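PDB 3DS8: Lin2722 protein from Listeria innocua, which is of unknown function but, as a member of the alpha/beta hydrolase superfamily (DUF915), is probably a hydrolase of as yet unidentified substrate. Local coordinates for residues E173-A178 with A209-I214; L124-A129 with W237-F242; G51-D56 with S89-T94; N34-M39 with I61-F66. All blocks are in the same frame, centred on the assembly; numbering follows the deposited sequence.

Contact 1: E173-A178 with A209-I214; sequences EVLAIA and AYIEDI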
# COMPACT_ATOMS: atom_id res chain seq x y z
N GLU A 173 -7.77 -6.36 -3.97
CA GLU A 173 -7.92 -6.81 -2.57
C GLU A 173 -7.08 -5.86 -1.72
O GLU A 173 -5.90 -5.66 -1.99
CB GLU A 173 -7.43 -8.26 -2.40
CG GLU A 173 -8.20 -9.25 -3.24
CD GLU A 173 -7.72 -10.68 -3.11
OE1 GLU A 173 -6.64 -10.86 -2.52
OE2 GLU A 173 -8.45 -11.64 -3.53
N VAL A 174 -7.70 -5.25 -0.73
CA VAL A 174 -7.10 -4.15 0.02
C VAL A 174 -7.03 -4.50 1.48
O VAL A 174 -8.03 -4.94 2.07
CB VAL A 174 -7.88 -2.83 -0.20
CG1 VAL A 174 -7.31 -1.75 0.69
CG2 VAL A 174 -7.85 -2.40 -1.65
N LEU A 175 -5.85 -4.30 2.07
CA LEU A 175 -5.65 -4.44 3.51
C LEU A 175 -5.15 -3.11 4.02
O LEU A 175 -4.11 -2.57 3.55
CB LEU A 175 -4.60 -5.53 3.83
CG LEU A 175 -4.10 -5.58 5.28
CD1 LEU A 175 -5.26 -5.89 6.22
CD2 LEU A 175 -2.93 -6.65 5.37
N ALA A 176 -5.91 -2.51 4.95
CA ALA A 176 -5.53 -1.26 5.59
C ALA A 176 -5.11 -1.54 7.02
O ALA A 176 -5.91 -2.00 7.87
CB ALA A 176 -6.70 -0.24 5.58
N ILE A 177 -3.83 -1.30 7.28
CA ILE A 177 -3.24 -1.41 8.59
C ILE A 177 -3.10 -0.07 9.24
O ILE A 177 -2.58 0.90 8.61
CB ILE A 177 -1.87 -2.11 8.48
CG1 ILE A 177 -2.05 -3.60 8.12
CG2 ILE A 177 -1.06 -1.94 9.79
CD1 ILE A 177 -0.74 -4.32 7.82
N ALA A 178 -3.62 0.06 10.45
CA ALA A 178 -3.61 1.33 11.15
C ALA A 178 -3.06 1.16 12.55
O ALA A 178 -3.28 0.13 13.20
CB ALA A 178 -5.00 1.93 11.23
N ALA A 209 -12.02 -7.40 -2.02
CA ALA A 209 -11.80 -7.60 -0.61
C ALA A 209 -11.31 -6.31 0.01
O ALA A 209 -10.54 -5.55 -0.58
CB ALA A 209 -10.78 -8.70 -0.36
N TYR A 210 -11.78 -6.05 1.22
CA TYR A 210 -11.30 -4.94 2.00
C TYR A 210 -11.25 -5.38 3.44
O TYR A 210 -12.27 -5.75 3.98
CB TYR A 210 -12.22 -3.72 1.90
CG TYR A 210 -11.80 -2.62 2.83
CD1 TYR A 210 -10.60 -1.93 2.63
CD2 TYR A 210 -12.57 -2.29 3.97
CE1 TYR A 210 -10.17 -0.95 3.54
CE2 TYR A 210 -12.17 -1.26 4.84
CZ TYR A 210 -10.95 -0.61 4.62
OH TYR A 210 -10.55 0.40 5.49
N ILE A 211 -10.06 -5.38 4.02
CA ILE A 211 -9.81 -5.83 5.39
C ILE A 211 -9.08 -4.75 6.17
O ILE A 211 -8.13 -4.15 5.65
CB ILE A 211 -8.97 -7.13 5.38
CG1 ILE A 211 -9.68 -8.22 4.54
CG2 ILE A 211 -8.65 -7.58 6.81
CD1 ILE A 211 -9.02 -9.63 4.63
N GLU A 212 -9.52 -4.48 7.41
CA GLU A 212 -8.84 -3.54 8.29
C GLU A 212 -8.13 -4.30 9.40
O GLU A 212 -8.65 -5.35 9.89
CB GLU A 212 -9.89 -2.60 8.91
CG GLU A 212 -10.58 -1.72 7.88
CD GLU A 212 -11.58 -0.75 8.45
OE1 GLU A 212 -12.06 -0.95 9.57
OE2 GLU A 212 -11.89 0.25 7.74
N ASP A 213 -7.02 -3.76 9.90
CA ASP A 213 -6.33 -4.33 11.08
C ASP A 213 -5.78 -3.16 11.86
O ASP A 213 -5.04 -2.34 11.31
CB ASP A 213 -5.13 -5.21 10.62
CG ASP A 213 -3.97 -5.38 11.72
OD1 ASP A 213 -4.20 -6.27 12.52
OD2 ASP A 213 -2.85 -4.64 11.78
N ILE A 214 -6.23 -2.99 13.09
CA ILE A 214 -5.72 -1.92 13.97
C ILE A 214 -4.76 -2.51 14.98
O ILE A 214 -5.08 -3.51 15.64
CB ILE A 214 -6.85 -1.23 14.73
CG1 ILE A 214 -7.87 -0.62 13.76
CG2 ILE A 214 -6.27 -0.14 15.69
CD1 ILE A 214 -9.08 -0.05 14.47
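Residues Glu173-Ala178 and Ala209-Ile214 run as neighbouring parallel strands, their directions only 10° apart, and five backbone hydrogen bonds join them. The amides of Val174, Ala176 and Ala178 give to the carbonyls of Ala209, Ile211 and Asp213, while the amides of Ile211 and Asp213 answer to Val174 and Ala176. The Ile211 N to Val174 O bond is 2.8 Å long.

On the face carrying Val174, Ala176 and Tyr210, the tyrosine leads. Its CG stands anti to the backbone N (chi1 174°), and the ring meets Val174 at its edge, with CG1 3.8 Å from Tyr210 CD1. The methyl of Ala176 approaches the phenol end, its CB 3.9 Å from Tyr210 OH; a small residue suits this spot. The hydroxyl donates to Glu212 OE2 over 2.6 Å, through the lone pair turned away from OE1; OE2 itself lies in the plane of the ring. OE1 of Glu212 is bridged to Arg200, so this buried acid is held from both oxygens.

The other face, with Glu173, Leu175, Ile177, Ala209, Ile211 and Asp213, is turned to helix 229-240, which touches Glu173, Ile177, Ile211 and Asp213. Leu175 CD1 lies 3.8 Å from Ile211 CG2. Ile177 and Asp213 project together, Ile177 CG2 in van der Waals contact with Asp213 OD2 at 3.8 Å; this oxygen's hydrogen-bond partner is Gln215 NE2. Nearer the start, Glu173 CG rests 3.9 Å from Ala209 CB, while its carboxylate pairs with Lys126.

Such parallel pairing, bridged by a connection holding helix 193-196, is the beta-alpha-beta unit of an alpha/beta hydrolase sheet; Ala178 lies near a possible Ser-His-Asp triad.

Contact 2: L124-A129 with W237-F242; sequences LRKLVA and WFLEKF. With SO4 (sulfate ion), chain F.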
# COMPACT_ATOMS: atom_id res chain seq x y z
N LEU A 124 -2.74 -3.84 -10.46
CA LEU A 124 -2.56 -4.07 -9.01
C LEU A 124 -3.64 -5.06 -8.56
O LEU A 124 -4.80 -4.93 -8.89
CB LEU A 124 -2.70 -2.77 -8.23
CG LEU A 124 -2.24 -2.71 -6.80
CD1 LEU A 124 -0.76 -3.07 -6.65
CD2 LEU A 124 -2.53 -1.26 -6.29
N ARG A 125 -3.21 -6.09 -7.86
CA ARG A 125 -4.08 -7.12 -7.36
C ARG A 125 -4.30 -6.94 -5.84
O ARG A 125 -5.38 -6.55 -5.41
CB ARG A 125 -3.52 -8.50 -7.69
CG ARG A 125 -4.41 -9.65 -7.21
CD ARG A 125 -3.79 -11.01 -7.38
NE ARG A 125 -2.62 -11.23 -6.54
CZ ARG A 125 -2.12 -12.43 -6.27
NH1 ARG A 125 -2.70 -13.53 -6.78
NH2 ARG A 125 -1.09 -12.55 -5.49
N LYS A 126 -3.27 -7.20 -5.05
CA LYS A 126 -3.36 -6.97 -3.59
C LYS A 126 -2.67 -5.66 -3.27
O LYS A 126 -1.58 -5.39 -3.79
CB LYS A 126 -2.68 -8.08 -2.83
CG LYS A 126 -3.38 -9.44 -3.00
CD LYS A 126 -2.55 -10.53 -2.41
CE LYS A 126 -3.15 -11.87 -2.58
NZ LYS A 126 -4.25 -12.20 -1.65
N LEU A 127 -3.27 -4.86 -2.42
CA LEU A 127 -2.78 -3.55 -2.01
C LEU A 127 -2.79 -3.51 -0.49
O LEU A 127 -3.85 -3.59 0.12
CB LEU A 127 -3.67 -2.43 -2.53
CG LEU A 127 -3.21 -0.97 -2.46
CD1 LEU A 127 -4.24 -0.09 -3.25
CD2 LEU A 127 -3.00 -0.49 -1.01
N VAL A 128 -1.61 -3.45 0.12
CA VAL A 128 -1.47 -3.27 1.56
C VAL A 128 -0.98 -1.86 1.87
O VAL A 128 0.06 -1.38 1.35
CB VAL A 128 -0.49 -4.31 2.18
CG1 VAL A 128 -0.38 -4.11 3.72
CG2 VAL A 128 -0.91 -5.75 1.87
N ALA A 129 -1.79 -1.13 2.64
CA ALA A 129 -1.48 0.26 3.03
C ALA A 129 -1.25 0.31 4.54
O ALA A 129 -2.13 -0.08 5.29
CB ALA A 129 -2.64 1.20 2.62
N TRP A 237 0.28 -12.87 5.66
CA TRP A 237 -1.00 -13.57 5.57
C TRP A 237 -1.80 -13.10 4.36
O TRP A 237 -2.32 -13.91 3.63
CB TRP A 237 -1.83 -13.37 6.85
CG TRP A 237 -3.23 -13.84 6.70
CD1 TRP A 237 -3.67 -15.10 6.79
CD2 TRP A 237 -4.37 -13.04 6.44
NE1 TRP A 237 -5.02 -15.16 6.58
CE2 TRP A 237 -5.48 -13.90 6.37
CE3 TRP A 237 -4.57 -11.67 6.27
CZ2 TRP A 237 -6.75 -13.44 6.11
CZ3 TRP A 237 -5.84 -11.23 6.02
CH2 TRP A 237 -6.91 -12.12 5.97
N PHE A 238 -1.89 -11.77 4.18
CA PHE A 238 -2.69 -11.24 3.09
C PHE A 238 -2.09 -11.60 1.73
O PHE A 238 -2.80 -11.97 0.78
CB PHE A 238 -2.79 -9.74 3.25
CG PHE A 238 -3.83 -9.10 2.40
CD1 PHE A 238 -5.18 -9.35 2.64
CD2 PHE A 238 -3.47 -8.21 1.39
CE1 PHE A 238 -6.17 -8.65 1.91
CE2 PHE A 238 -4.43 -7.54 0.66
CZ PHE A 238 -5.77 -7.76 0.92
N LEU A 239 -0.77 -11.55 1.64
CA LEU A 239 -0.07 -11.82 0.38
C LEU A 239 0.01 -13.28 0.03
O LEU A 239 -0.02 -13.62 -1.14
CB LEU A 239 1.35 -11.22 0.38
CG LEU A 239 1.53 -9.70 0.45
CD1 LEU A 239 3.04 -9.35 0.63
CD2 LEU A 239 0.90 -9.01 -0.78
N GLU A 240 0.11 -14.16 1.03
CA GLU A 240 0.44 -15.54 0.75
C GLU A 240 -0.62 -16.55 1.15
O GLU A 240 -0.57 -17.65 0.67
CB GLU A 240 1.78 -15.89 1.39
CG GLU A 240 2.95 -15.07 0.83
CD GLU A 240 3.14 -15.16 -0.67
OE1 GLU A 240 2.87 -16.23 -1.23
OE2 GLU A 240 3.59 -14.14 -1.25
N LYS A 241 -1.54 -16.19 2.04
CA LYS A 241 -2.52 -17.14 2.61
C LYS A 241 -3.95 -16.76 2.27
O LYS A 241 -4.77 -17.65 1.96
CB LYS A 241 -2.35 -17.24 4.12
CG LYS A 241 -1.01 -17.77 4.54
CD LYS A 241 -0.78 -19.15 4.00
CE LYS A 241 0.42 -19.85 4.61
NZ LYS A 241 0.39 -21.29 4.31
N PHE A 242 -4.26 -15.47 2.31
CA PHE A 242 -5.60 -14.99 2.03
C PHE A 242 -5.96 -15.20 0.56
O PHE A 242 -5.26 -14.73 -0.34
CB PHE A 242 -5.74 -13.52 2.39
CG PHE A 242 -7.11 -12.95 2.04
CD1 PHE A 242 -8.21 -13.36 2.72
CD2 PHE A 242 -7.25 -12.03 1.01
CE1 PHE A 242 -9.49 -12.87 2.40
CE2 PHE A 242 -8.52 -11.53 0.67
CZ PHE A 242 -9.63 -11.94 1.38
S SO4 F . -6.50 -13.95 -4.58
O1 SO4 F . -6.72 -14.94 -5.65
O2 SO4 F . -7.76 -13.96 -3.77
O3 SO4 F . -5.31 -14.29 -3.77
O4 SO4 F . -6.15 -12.63 -5.16
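Lys126 and Phe238 carry the contact between the strand Leu124-Ala129 and the end of helix 229-240, by polar and apolar means in turn. The polar part gathers at the lysine ammonium. Its NZ donates to Phe238 O at 2.8 Å, nearly in line with the carbonyl, and to Phe242 O at 3.0 Å, where the donor sits 31° out of the carbonyl plane. The side chain runs extended until its last torsion (chi4 -78°), which turns NZ toward these carbonyls. A lysine suits the place: Phe238 O belongs to the last turn of the helix and Phe242 O to the chain just after it, carbonyls at a helix end have no following turn to give them amides, and a long flexible cation can reach them, probably with help from the helix dipole. Glu173 adds a salt bridge, so a carboxylate and two carbonyls share the charge, with a sulfate as a further partner.

That sulfate ion, probably from the crystallisation liquor, takes its bond from Lys126 NZ through O3, at 3.2 Å. Arg125 flanks it with CD 3.6 Å from sulfate O4, while O3 lies over one face of the guanidinium; Asp97 holds the guanidinium through NH2.

The apolar part is built on the Phe238 ring. Val128 and Phe238 pass alongside each other, pointing opposite ways, CG2 of the valine coming within 3.6 Å of ring atom CD2. Beside this, Phe238 CE2 is 3.9 Å from Lys126 CB, and Leu239 CD2 reaches to 4.1 Å of Lys126 CD, so the lysine's aliphatic stem is covered before its charge appears.

A helix laid against a central parallel strand by aromatic and branched side chains is the standard layering of the alpha/beta hydrolase fold.

Contact 3: G51-D56 with S89-T94; sequences GKLTKD and SRYGFT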
# COMPACT_ATOMS: atom_id res chain seq x y z
N GLY A 51 19.69 -5.52 -10.42
CA GLY A 51 19.36 -6.92 -10.29
C GLY A 51 18.64 -7.44 -11.54
O GLY A 51 18.32 -6.68 -12.44
N LYS A 52 18.40 -8.72 -11.58
CA LYS A 52 17.75 -9.36 -12.70
C LYS A 52 16.90 -10.47 -12.13
O LYS A 52 17.41 -11.27 -11.34
CB LYS A 52 18.79 -9.96 -13.64
CG LYS A 52 18.22 -10.80 -14.80
CD LYS A 52 17.60 -9.87 -15.82
CE LYS A 52 16.76 -10.57 -16.91
NZ LYS A 52 16.63 -9.68 -18.10
N LEU A 53 15.66 -10.57 -12.55
CA LEU A 53 14.80 -11.68 -12.12
C LEU A 53 14.93 -12.81 -13.12
O LEU A 53 14.98 -12.56 -14.34
CB LEU A 53 13.34 -11.22 -12.00
CG LEU A 53 13.14 -10.05 -11.06
CD1 LEU A 53 11.70 -9.53 -11.12
CD2 LEU A 53 13.54 -10.45 -9.62
N THR A 54 15.04 -14.04 -12.62
CA THR A 54 15.21 -15.23 -13.45
C THR A 54 13.88 -15.88 -13.72
O THR A 54 12.83 -15.49 -13.16
CB THR A 54 16.13 -16.30 -12.81
OG1 THR A 54 15.43 -16.98 -11.75
CG2 THR A 54 17.40 -15.67 -12.26
N LYS A 55 13.92 -16.90 -14.59
CA LYS A 55 12.76 -17.74 -14.89
C LYS A 55 12.28 -18.51 -13.67
O LYS A 55 11.10 -18.90 -13.61
CB LYS A 55 13.08 -18.73 -16.03
CG LYS A 55 14.27 -19.64 -15.78
CD LYS A 55 14.57 -20.53 -17.00
CE LYS A 55 15.61 -21.58 -16.67
NZ LYS A 55 15.90 -22.44 -17.87
N ASP A 56 13.17 -18.75 -12.70
CA ASP A 56 12.78 -19.44 -11.49
C ASP A 56 12.31 -18.50 -10.37
O ASP A 56 12.14 -18.96 -9.22
CB ASP A 56 13.93 -20.28 -10.96
CG ASP A 56 14.33 -21.37 -11.91
OD1 ASP A 56 13.46 -22.18 -12.33
OD2 ASP A 56 15.52 -21.41 -12.23
N SER A 89 7.48 -3.98 -19.67
CA SER A 89 8.20 -4.14 -20.93
C SER A 89 9.31 -5.16 -20.82
O SER A 89 9.46 -6.02 -21.72
CB SER A 89 8.76 -2.82 -21.42
OG SER A 89 9.31 -3.01 -22.70
N ARG A 90 10.10 -5.07 -19.75
CA ARG A 90 11.22 -6.00 -19.50
C ARG A 90 10.77 -7.42 -19.18
O ARG A 90 11.34 -8.36 -19.74
CB ARG A 90 12.12 -5.47 -18.36
CG ARG A 90 13.32 -6.33 -18.03
CD ARG A 90 14.22 -5.74 -16.92
NE ARG A 90 15.53 -6.42 -16.92
CZ ARG A 90 16.43 -6.42 -15.92
NH1 ARG A 90 16.21 -5.84 -14.76
NH2 ARG A 90 17.57 -7.06 -16.13
N TYR A 91 9.79 -7.59 -18.30
CA TYR A 91 9.44 -8.91 -17.78
C TYR A 91 8.04 -9.41 -18.10
O TYR A 91 7.75 -10.58 -17.85
CB TYR A 91 9.61 -8.96 -16.26
CG TYR A 91 11.03 -8.79 -15.78
CD1 TYR A 91 11.95 -9.79 -15.94
CD2 TYR A 91 11.43 -7.60 -15.17
CE1 TYR A 91 13.26 -9.64 -15.50
CE2 TYR A 91 12.74 -7.45 -14.71
CZ TYR A 91 13.63 -8.48 -14.88
OH TYR A 91 14.93 -8.34 -14.43
N GLY A 92 7.14 -8.54 -18.54
CA GLY A 92 5.80 -9.00 -18.98
C GLY A 92 4.71 -9.22 -17.93
O GLY A 92 3.60 -9.61 -18.29
N PHE A 93 4.98 -8.90 -16.65
CA PHE A 93 4.06 -9.15 -15.56
C PHE A 93 2.72 -8.50 -15.85
O PHE A 93 2.66 -7.30 -16.04
CB PHE A 93 4.57 -8.54 -14.25
CG PHE A 93 5.94 -9.01 -13.81
CD1 PHE A 93 6.23 -10.36 -13.67
CD2 PHE A 93 6.93 -8.09 -13.50
CE1 PHE A 93 7.50 -10.78 -13.23
CE2 PHE A 93 8.20 -8.50 -13.06
CZ PHE A 93 8.48 -9.85 -12.95
N THR A 94 1.64 -9.26 -15.81
CA THR A 94 0.34 -8.65 -16.07
C THR A 94 -0.35 -8.16 -14.79
O THR A 94 -1.24 -7.32 -14.86
CB THR A 94 -0.58 -9.61 -16.79
OG1 THR A 94 -0.66 -10.81 -16.03
CG2 THR A 94 -0.01 -9.93 -18.18
O HOH W 1 13.76 -9.75 -19.52
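Tyr91, last residue of helix 73-91, reaches across to Leu53 and can be followed outward from its CB. That carbon lies over one face of the Phe93 ring, 3.5 Å above its plane and off toward the rim. Beyond it CG is anti to the carbonyl carbon (chi1 -65°), and the ring is sandwiched: Leu53 covers one face, and Arg90 CG lies over the opposite one. The side chains of Leu53 and Tyr91 run roughly perpendicular, with Leu53 CB 3.8 Å from Tyr91 CE1. Further out, CZ stands above the guanidinium plane of Arg90. At the tip, Tyr91 OH accepts the amide of Leu53, with N to OH 3.0 Å and a nearly straight bond (168°).

This joins the loop between strands 46-50 and 61-66 to the C-terminal end of a helix packed on the central sheet of the alpha/beta hydrolase fold. Gly92, the first residue beyond the helix, has positive phi, where a side chain would press on the preceding carbonyl; the chain then heads for strand 95-101. Leu53 also packs onward, its CD1 meeting the edge of the Phe93 ring with CZ at 3.7 Å.

Arg90 holds the loop from the other side of the tyrosine: NH1 gives to Gly51 O at 3.2 Å, and that oxygen lies close to the guanidinium plane. A water links Lys52 NZ to Arg90 O, although the placing of this lysine, crowded against Arg90 near a crystal neighbour, is doubtful.

Contact 4: N34-M39 with I61-F66; sequences NEALTM and IIKFGF. With SO4 (sulfate ion), chain D.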
# COMPACT_ATOMS: atom_id res chain seq x y z
N ASN A 34 11.77 -15.52 -3.48
CA ASN A 34 13.15 -16.02 -3.58
C ASN A 34 14.11 -15.12 -4.37
O ASN A 34 15.32 -15.44 -4.50
CB ASN A 34 13.19 -17.46 -4.08
CG ASN A 34 12.81 -17.61 -5.52
OD1 ASN A 34 12.46 -16.63 -6.19
ND2 ASN A 34 12.86 -18.84 -6.01
N GLU A 35 13.60 -14.03 -4.91
CA GLU A 35 14.44 -13.09 -5.67
C GLU A 35 13.91 -11.67 -5.50
O GLU A 35 12.73 -11.46 -5.21
CB GLU A 35 14.47 -13.41 -7.17
CG GLU A 35 14.98 -14.78 -7.55
CD GLU A 35 15.02 -15.01 -9.07
OE1 GLU A 35 15.13 -14.03 -9.83
OE2 GLU A 35 15.00 -16.18 -9.50
N ALA A 36 14.82 -10.70 -5.66
CA ALA A 36 14.45 -9.29 -5.56
C ALA A 36 15.21 -8.45 -6.57
O ALA A 36 16.31 -8.82 -7.01
CB ALA A 36 14.69 -8.73 -4.18
N LEU A 37 14.61 -7.34 -6.92
CA LEU A 37 15.15 -6.32 -7.79
C LEU A 37 14.96 -4.97 -7.06
O LEU A 37 13.99 -4.80 -6.32
CB LEU A 37 14.35 -6.37 -9.10
CG LEU A 37 14.62 -5.50 -10.27
CD1 LEU A 37 13.88 -6.02 -11.51
CD2 LEU A 37 14.18 -4.18 -9.89
N THR A 38 15.91 -4.04 -7.19
CA THR A 38 15.71 -2.67 -6.70
C THR A 38 15.48 -1.76 -7.89
O THR A 38 16.21 -1.83 -8.88
CB THR A 38 16.88 -2.20 -5.82
OG1 THR A 38 16.90 -2.97 -4.61
CG2 THR A 38 16.77 -0.69 -5.47
N MSE A 39 14.45 -0.91 -7.82
CA MSE A 39 14.17 0.03 -8.89
C MSE A 39 14.03 1.39 -8.29
O MSE A 39 13.38 1.53 -7.27
CB MSE A 39 12.85 -0.24 -9.60
CG MSE A 39 12.81 -1.39 -10.50
SE MSE A 39 11.10 -1.28 -11.53
CE MSE A 39 11.50 0.11 -12.74
N ILE A 61 10.32 -9.78 -5.34
CA ILE A 61 10.15 -8.50 -4.67
C ILE A 61 10.80 -7.36 -5.47
O ILE A 61 11.96 -7.44 -5.92
CB ILE A 61 10.69 -8.59 -3.23
CG1 ILE A 61 9.81 -9.55 -2.41
CG2 ILE A 61 10.77 -7.17 -2.56
CD1 ILE A 61 10.38 -9.83 -1.04
N ILE A 62 10.03 -6.30 -5.67
CA ILE A 62 10.54 -5.07 -6.27
C ILE A 62 10.66 -4.00 -5.18
O ILE A 62 9.66 -3.43 -4.71
CB ILE A 62 9.65 -4.58 -7.42
CG1 ILE A 62 9.32 -5.74 -8.39
CG2 ILE A 62 10.28 -3.31 -8.10
CD1 ILE A 62 10.46 -6.42 -9.11
N LYS A 63 11.88 -3.76 -4.74
CA LYS A 63 12.14 -2.74 -3.74
C LYS A 63 12.20 -1.41 -4.47
O LYS A 63 13.13 -1.14 -5.22
CB LYS A 63 13.45 -3.03 -3.02
CG LYS A 63 13.44 -4.37 -2.31
CD LYS A 63 14.70 -4.59 -1.46
CE LYS A 63 14.68 -5.93 -0.80
NZ LYS A 63 15.95 -6.17 -0.04
N PHE A 64 11.22 -0.57 -4.22
CA PHE A 64 11.07 0.65 -5.02
C PHE A 64 11.52 1.90 -4.27
O PHE A 64 11.24 2.06 -3.09
CB PHE A 64 9.62 0.79 -5.48
CG PHE A 64 9.47 1.66 -6.66
CD1 PHE A 64 9.61 1.14 -7.94
CD2 PHE A 64 9.24 3.01 -6.51
CE1 PHE A 64 9.51 1.94 -9.05
CE2 PHE A 64 9.13 3.83 -7.62
CZ PHE A 64 9.27 3.30 -8.90
N GLY A 65 12.18 2.82 -4.97
CA GLY A 65 12.58 4.06 -4.35
C GLY A 65 12.25 5.26 -5.22
O GLY A 65 12.56 5.26 -6.38
N PHE A 66 11.67 6.29 -4.62
CA PHE A 66 11.54 7.60 -5.26
C PHE A 66 12.66 8.53 -4.80
O PHE A 66 12.75 8.85 -3.61
CB PHE A 66 10.21 8.23 -4.86
CG PHE A 66 9.01 7.50 -5.38
CD1 PHE A 66 8.62 7.65 -6.69
CD2 PHE A 66 8.27 6.66 -4.56
CE1 PHE A 66 7.50 6.99 -7.19
CE2 PHE A 66 7.19 5.95 -5.05
CZ PHE A 66 6.77 6.16 -6.38
S SO4 D . 13.31 -21.18 -3.87
O1 SO4 D . 12.20 -20.67 -4.66
O2 SO4 D . 12.99 -21.01 -2.44
O3 SO4 D . 13.48 -22.59 -4.22
O4 SO4 D . 14.55 -20.48 -4.18
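Leu37 and Ile62 extend alongside each other in a common direction from two parallel strands, and they set the pattern for their face of the sheet. The second torsion of Ile62 (chi2 -61°) brings CD1 to 3.9 Å from Leu37 CB. The isoleucine's other branch, CG2, is 4.0 Å from CG of Met39, a selenomethionine whose side chain runs slantwise over it. Phe64 sits next in line, its CD1 3.9 Å from Met39 CB, and one ring face turns to Met39 O, offset toward the rim. Helix 73-91 covers this greasy face.

Ala36, Thr38, Ile61 and Lys63 project to the other side, where helix 20-30 touches Ala36, Ile61 and Lys63. There Ala36 CB faces Ile61 CB at 4.1 Å, and Thr38 OG1 lies 3.8 Å from Lys63 CB. The extended lysine then leads its ammonium away to a salt bridge with Asp20.

Five backbone bonds bind the strands, among them Leu37 N to Ile61 O (2.8 Å) and Gly65 N to Met39 O.

The chemistry is thus divided: main-chain polar groups satisfy one another between the strands, one face packs by apolar contact, and on the other the lysine's charge is paired with Asp20.

Overall arrangement
From the N terminus, contact 4 opens first at 34-39, and contact 3 opens at 51-56 before contact 4 closes at 61-66; contact 3 then closes at 89-94, so the two cross. They touch, Thr54 meeting Glu35: contact 4 joins strands 36-42 and 61-66, contact 3 fastens the loop after strand 46-50 to the end of helix 73-91. Contact 2 opens at 124-129 and closes only at 237-242, fastening helix 229-240 and the chain after it to strand 123-130. Nested inside, contact 1 pairs strands 173-180 and 209-216, and it touches contact 2. Contacts 1 and 4, centres about 23 Å apart, lie on opposite sides of the chain's centre within one sheet.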